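Local coordinates for protein aldehyde dehydrogenase (Anabaena variabilis, PDB 4H7N) that probably oxidises aldehydes to carboxylic acids with NAD+ as cofactor, at residues S400-E403 and A404-V407; A421-T424 and A425-E429; A314-I317 and N318-L322. One frame throughout, in Å; residues are numbered along the deposited sequence.

Contact 1 (S400-E403 and A404-V407); sequences SEDE and ALKV
L405 turns its CG beside its own backbone N (chi1 -78°), and this lays the side chain back along the preceding turn, where CG rests 3.4 Å from E401 O. Beyond it, CD1 slants across D402 and meets carboxylate oxygen OD1 at 4.0 Å; L405 also meets Q121 of the second subunit. In K406 a bend at chi2 (78°) folds the chain over the same turn and brings CD to 3.2 Å from D402 O. The ammonium NZ ends 5.4 Å from D402 OD1, too far for a salt bridge, although the opposite charges probably attract at that range. L405 N binds E401 O at 2.8 Å and K406 N binds D402 O, while the bond from A404 N to S400 O is weak. S400 is the N-cap: its OG accepts from E403 N at 3.1 Å and so occupies an amide that has no helical carbonyl before it. The extended E403 chain leads away to S244, whose OG bonds its OE1. Helix 401-408 is the crossover of the beta-alpha-beta unit between strands 393-397 and 415-418; A404 packs on V396 and I418, and V407 faces helix 378-386.

Contact 2 (A421-T424 and A425-E429); sequences AALT and AMMHE
L423 and M427, a selenomethionine, meet through the base of one side chain and the heavy atom of the other: SE of M427 lies 4.2 Å from CB of L423. M427 runs straight as far as SE and bends only at its last torsion (chi3 77°), passing alongside the carbonyl of L423 with CG 3.6 Å from L423 O. M426, also a selenomethionine, touches L423 O with its CB at 3.8 Å and then curls away, bent at two torsions, toward W256. The L423 and M426 side chains both also pack on W470 of the second subunit. Two overlapping beta turns, each closed by an i+3 to i bond, carry these side chains, in the loop between strands 415-418 and 439-440. A425 N bonds A422 O at 3.0 Å and M426 N bonds L423 O at 2.8 Å, each donor standing above the carbonyl plane, about 50° out of it. M427 N adds a weak second bond to L423 O, so that one carbonyl gathers two amides. T424 packs against L267 and K432, close to E232, the predicted active-site residue.

Contact 3 (A314-I317 and N318-L322); sequences AGII and NDHIL
H320 leans back over I316, one turn earlier in the helix. Its CB lies 3.6 Å from I317 O, with I316 O barely farther. CG, beside the backbone N (chi1 -75°), comes 3.5 Å from I316 O and sets the ring alongside I316, and CD2 reaches 3.3 Å from I316 O. At the tip, NE2 has CG2 of I316 3.8 Å away: this methyl stands over one ring face, toward the rim, in a CH-pi contact 23° off the ring normal. ND1 is hydrogen-bonded to T365 OG1, which helps fix the ring's rotation, while D319 OD2 lies in the plane of the H320 ring, at the ring edge. With an alanine in place of H320, the I316 methyl is likely to lose its aromatic cover and T365 OG1 this partner. Next along, the I317 and I321 side chains cross at an angle, CG2 of I317 meeting CD1 of I321 at 4.1 Å. On another side a water donates to G315 O at 2.7 Å and weakly accepts from N318 ND2. Four successive backbone bonds, from A314 O with N318 N to I317 O with I321 N, mark the regular i to i+4 ladder of an alpha helix, here the middle of helix 311-326.

The three contacts come in series along the chain, contact 3 first, then 1, then 2, and none touches another. Contacts 1 and 2 are the nearer neighbours, their centres 19 Å apart: the helix of contact 1 leads into strand 415-418, and the loop of contact 2 follows that strand. Both meet the second subunit, so this stretch of chain takes part in the dimer interface. Contact 3 touches no other chain of the assembly and lies 27 Å from contact 2 and 35 Å from contact 1, centre to centre. Contact 2 alone approaches the predicted active site, its T424 side chain about 7 Å from that of E232; contacts 1 and 3 are packing away from it.

Contact 1 (S400-E403 and A404-V407)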
loop_
_atom_site.group_PDB
_atom_site.type_symbol
_atom_site.label_atom_id
_atom_site.label_comp_id
_atom_site.label_asym_id
_atom_site.label_seq_id
_atom_site.Cartn_x
_atom_site.Cartn_y
_atom_site.Cartn_z
ATOM N N SER A 400 -10.535 29.139 -19.377
ATOM C CA SER A 400 -9.115 28.934 -19.570
ATOM C C SER A 400 -8.681 27.807 -18.675
ATOM O O SER A 400 -9.323 27.556 -17.673
ATOM C CB SER A 400 -8.331 30.213 -19.217
ATOM O OG SER A 400 -8.301 30.377 -17.789
ATOM N N GLU A 401 -7.577 27.152 -19.010
ATOM C CA GLU A 401 -7.105 26.091 -18.172
ATOM C C GLU A 401 -6.692 26.623 -16.791
ATOM O O GLU A 401 -6.959 25.974 -15.793
ATOM C CB GLU A 401 -6.016 25.246 -18.843
ATOM C CG GLU A 401 -4.600 25.768 -18.709
ATOM C CD GLU A 401 -3.540 24.859 -19.346
ATOM O OE1 GLU A 401 -3.769 24.320 -20.454
ATOM O OE2 GLU A 401 -2.450 24.734 -18.739
ATOM N N ASP A 402 -6.051 27.787 -16.720
ATOM C CA ASP A 402 -5.609 28.294 -15.394
ATOM C C ASP A 402 -6.752 28.623 -14.447
ATOM O O ASP A 402 -6.683 28.310 -13.254
ATOM C CB ASP A 402 -4.602 29.446 -15.515
ATOM C CG ASP A 402 -3.241 28.951 -16.027
ATOM O OD1 ASP A 402 -2.871 27.759 -15.792
ATOM O OD2 ASP A 402 -2.549 29.739 -16.697
ATOM N N GLU A 403 -7.843 29.151 -14.976
ATOM C CA GLU A 403 -9.029 29.339 -14.132
ATOM C C GLU A 403 -9.622 28.016 -13.561
ATOM O O GLU A 403 -9.911 27.906 -12.360
ATOM C CB GLU A 403 -10.089 30.133 -14.893
ATOM C CG GLU A 403 -11.188 30.619 -13.985
ATOM C CD GLU A 403 -12.322 31.296 -14.713
ATOM O OE1 GLU A 403 -12.297 31.463 -15.957
ATOM O OE2 GLU A 403 -13.250 31.677 -13.987
ATOM N N ALA A 404 -9.790 27.014 -14.430
ATOM C CA ALA A 404 -10.260 25.723 -14.021
ATOM C C ALA A 404 -9.291 25.084 -13.017
ATOM O O ALA A 404 -9.718 24.508 -11.990
ATOM C CB ALA A 404 -10.449 24.821 -15.244
ATOM N N LEU A 405 -7.996 25.162 -13.292
ATOM C CA LEU A 405 -7.030 24.479 -12.433
ATOM C C LEU A 405 -7.085 25.039 -11.009
ATOM O O LEU A 405 -6.977 24.259 -10.014
ATOM C CB LEU A 405 -5.607 24.539 -12.995
ATOM C CG LEU A 405 -5.247 23.581 -14.154
ATOM C CD1 LEU A 405 -3.972 24.053 -14.827
ATOM C CD2 LEU A 405 -5.079 22.150 -13.709
ATOM N N LYS A 406 -7.245 26.361 -10.891
ATOM C CA LYS A 406 -7.386 26.981 -9.547
ATOM C C LYS A 406 -8.463 26.300 -8.717
ATOM O O LYS A 406 -8.312 26.123 -7.531
ATOM C CB LYS A 406 -7.740 28.474 -9.612
ATOM C CG LYS A 406 -6.599 29.408 -9.312
ATOM C CD LYS A 406 -5.659 29.549 -10.508
ATOM C CE LYS A 406 -4.701 30.748 -10.386
ATOM N NZ LYS A 406 -4.048 31.040 -11.698
ATOM N N VAL A 407 -9.565 25.951 -9.353
ATOM C CA VAL A 407 -10.659 25.313 -8.678
ATOM C C VAL A 407 -10.379 23.855 -8.469
ATOM O O VAL A 407 -10.627 23.291 -7.368
ATOM C CB VAL A 407 -11.944 25.494 -9.495
ATOM C CG1 VAL A 407 -13.076 24.632 -8.947
ATOM C CG2 VAL A 407 -12.322 26.976 -9.501
#

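Contact 2 (A421-T424 and A425-E429)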
loop_
_atom_site.group_PDB
_atom_site.type_symbol
_atom_site.label_atom_id
_atom_site.label_comp_id
_atom_site.label_asym_id
_atom_site.label_seq_id
_atom_site.Cartn_x
_atom_site.Cartn_y
_atom_site.Cartn_z
ATOM N N ALA A 421 -14.669 15.986 -19.345
ATOM C CA ALA A 421 -15.199 15.177 -18.244
ATOM C C ALA A 421 -14.905 13.720 -18.452
ATOM O O ALA A 421 -14.887 13.236 -19.594
ATOM C CB ALA A 421 -16.712 15.372 -18.083
ATOM N N ALA A 422 -14.676 13.026 -17.329
ATOM C CA ALA A 422 -14.443 11.596 -17.284
ATOM C C ALA A 422 -13.287 11.100 -18.112
ATOM O O ALA A 422 -13.360 10.002 -18.677
ATOM C CB ALA A 422 -15.728 10.854 -17.693
ATOM N N LEU A 423 -12.220 11.883 -18.203
ATOM C CA LEU A 423 -11.127 11.502 -19.103
ATOM C C LEU A 423 -10.465 10.241 -18.685
ATOM O O LEU A 423 -9.997 9.487 -19.567
ATOM C CB LEU A 423 -10.106 12.626 -19.288
ATOM C CG LEU A 423 -10.628 13.725 -20.187
ATOM C CD1 LEU A 423 -9.763 14.952 -20.094
ATOM C CD2 LEU A 423 -10.723 13.229 -21.634
ATOM N N THR A 424 -10.513 9.902 -17.382
ATOM C CA THR A 424 -9.878 8.649 -16.961
ATOM C C THR A 424 -10.584 7.428 -17.495
ATOM O O THR A 424 -10.026 6.363 -17.504
ATOM C CB THR A 424 -9.694 8.495 -15.457
ATOM O OG1 THR A 424 -10.969 8.412 -14.811
ATOM C CG2 THR A 424 -8.905 9.685 -14.936
ATOM N N ALA A 425 -11.799 7.593 -17.970
ATOM C CA ALA A 425 -12.440 6.479 -18.662
ATOM C C ALA A 425 -11.792 6.198 -20.034
ATOM O O ALA A 425 -11.828 5.075 -20.525
ATOM C CB ALA A 425 -13.956 6.730 -18.740
HETATM N N MSE A 426 -11.130 7.176 -20.646
HETATM C CA MSE A 426 -10.573 6.989 -22.006
HETATM C C MSE A 426 -9.081 6.911 -21.997
HETATM O O MSE A 426 -8.471 6.620 -22.994
HETATM C CB MSE A 426 -10.998 8.134 -22.925
HETATM C CG MSE A 426 -12.493 8.029 -23.131
HETATM SE SE MSE A 426 -12.995 6.352 -24.057
HETATM C CE MSE A 426 -11.760 6.410 -25.588
HETATM N N MSE A 427 -8.456 7.184 -20.869
HETATM C CA MSE A 427 -7.029 7.281 -20.821
HETATM C C MSE A 427 -6.493 6.720 -19.574
HETATM O O MSE A 427 -7.064 6.867 -18.523
HETATM C CB MSE A 427 -6.638 8.709 -20.676
HETATM C CG MSE A 427 -7.266 9.388 -21.833
HETATM SE SE MSE A 427 -6.790 11.213 -21.421
HETATM C CE MSE A 427 -4.904 11.042 -22.033
ATOM N N HIS A 428 -5.287 6.233 -19.713
ATOM C CA HIS A 428 -4.623 5.405 -18.768
ATOM C C HIS A 428 -3.295 6.085 -18.386
ATOM O O HIS A 428 -2.359 5.396 -18.028
ATOM C CB HIS A 428 -4.314 4.101 -19.527
ATOM C CG HIS A 428 -3.719 4.346 -20.889
ATOM N ND1 HIS A 428 -2.411 4.759 -21.070
ATOM C CD2 HIS A 428 -4.277 4.325 -22.126
ATOM C CE1 HIS A 428 -2.181 4.942 -22.357
ATOM N NE2 HIS A 428 -3.293 4.675 -23.019
ATOM N N GLU A 429 -3.152 7.397 -18.571
ATOM C CA GLU A 429 -1.943 8.081 -18.108
ATOM C C GLU A 429 -2.349 8.966 -16.962
ATOM O O GLU A 429 -3.504 9.377 -16.880
ATOM C CB GLU A 429 -1.323 8.934 -19.197
ATOM C CG GLU A 429 -1.010 8.125 -20.425
ATOM C CD GLU A 429 -1.892 8.490 -21.626
ATOM O OE1 GLU A 429 -3.184 8.705 -21.516
ATOM O OE2 GLU A 429 -1.225 8.529 -22.670
#

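Contact 3 (A314-I317 and N318-L322)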
loop_
_atom_site.group_PDB
_atom_site.type_symbol
_atom_site.label_atom_id
_atom_site.label_comp_id
_atom_site.label_asym_id
_atom_site.label_seq_id
_atom_site.Cartn_x
_atom_site.Cartn_y
_atom_site.Cartn_z
ATOM N N ALA A 314 -31.260 -1.371 -11.026
ATOM C CA ALA A 314 -32.508 -0.785 -11.480
ATOM C C ALA A 314 -33.361 -0.317 -10.307
ATOM O O ALA A 314 -33.928 0.774 -10.369
ATOM C CB ALA A 314 -33.274 -1.763 -12.346
ATOM N N GLY A 315 -33.434 -1.138 -9.246
ATOM C CA GLY A 315 -34.151 -0.764 -8.048
ATOM C C GLY A 315 -33.554 0.472 -7.393
ATOM O O GLY A 315 -34.281 1.340 -6.964
ATOM N N ILE A 316 -32.224 0.547 -7.303
ATOM C CA ILE A 316 -31.576 1.700 -6.697
ATOM C C ILE A 316 -31.836 2.985 -7.486
ATOM O O ILE A 316 -32.148 4.042 -6.906
ATOM C CB ILE A 316 -30.054 1.475 -6.610
ATOM C CG1 ILE A 316 -29.744 0.416 -5.514
ATOM C CG2 ILE A 316 -29.348 2.789 -6.343
ATOM C CD1 ILE A 316 -28.296 -0.094 -5.515
ATOM N N ILE A 317 -31.668 2.913 -8.809
ATOM C CA ILE A 317 -31.885 4.096 -9.665
ATOM C C ILE A 317 -33.341 4.571 -9.507
ATOM O O ILE A 317 -33.615 5.763 -9.338
ATOM C CB ILE A 317 -31.590 3.790 -11.132
ATOM C CG1 ILE A 317 -30.128 3.433 -11.319
ATOM C CG2 ILE A 317 -31.963 4.979 -12.037
ATOM C CD1 ILE A 317 -29.801 2.779 -12.641
ATOM N N ASN A 318 -34.273 3.627 -9.547
ATOM C CA ASN A 318 -35.688 3.958 -9.376
ATOM C C ASN A 318 -35.947 4.675 -8.030
ATOM O O ASN A 318 -36.611 5.709 -7.960
ATOM C CB ASN A 318 -36.536 2.700 -9.517
ATOM C CG ASN A 318 -38.018 3.003 -9.446
ATOM O OD1 ASN A 318 -38.568 3.705 -10.299
ATOM N ND2 ASN A 318 -38.639 2.552 -8.389
ATOM N N ASP A 319 -35.304 4.173 -6.995
ATOM C CA ASP A 319 -35.424 4.753 -5.672
ATOM C C ASP A 319 -34.845 6.172 -5.597
ATOM O O ASP A 319 -35.440 7.044 -4.980
ATOM C CB ASP A 319 -34.755 3.818 -4.687
ATOM C CG ASP A 319 -34.737 4.361 -3.304
ATOM O OD1 ASP A 319 -35.843 4.518 -2.777
ATOM O OD2 ASP A 319 -33.638 4.626 -2.746
ATOM N N HIS A 320 -33.737 6.422 -6.294
ATOM C CA HIS A 320 -33.117 7.754 -6.314
ATOM C C HIS A 320 -34.009 8.761 -7.004
ATOM O O HIS A 320 -34.126 9.908 -6.562
ATOM C CB HIS A 320 -31.701 7.708 -6.959
ATOM C CG HIS A 320 -30.668 7.106 -6.058
ATOM N ND1 HIS A 320 -29.316 7.369 -6.173
ATOM C CD2 HIS A 320 -30.808 6.292 -4.981
ATOM C CE1 HIS A 320 -28.674 6.736 -5.205
ATOM N NE2 HIS A 320 -29.554 6.071 -4.477
ATOM N N ILE A 321 -34.633 8.336 -8.103
ATOM C CA ILE A 321 -35.541 9.208 -8.851
ATOM C C ILE A 321 -36.775 9.526 -7.994
ATOM O O ILE A 321 -37.149 10.689 -7.823
ATOM C CB ILE A 321 -35.982 8.568 -10.204
ATOM C CG1 ILE A 321 -34.819 8.395 -11.132
ATOM C CG2 ILE A 321 -37.010 9.434 -10.922
ATOM C CD1 ILE A 321 -35.140 7.545 -12.331
ATOM N N LEU A 322 -37.383 8.505 -7.413
ATOM C CA LEU A 322 -38.526 8.748 -6.502
ATOM C C LEU A 322 -38.202 9.597 -5.276
ATOM O O LEU A 322 -38.950 10.532 -4.938
ATOM C CB LEU A 322 -39.138 7.431 -6.042
ATOM C CG LEU A 322 -39.806 6.604 -7.143
ATOM C CD1 LEU A 322 -40.195 5.237 -6.584
ATOM C CD2 LEU A 322 -41.029 7.272 -7.757
HETATM O O HOH W 1 -36.790 0.783 -6.218
#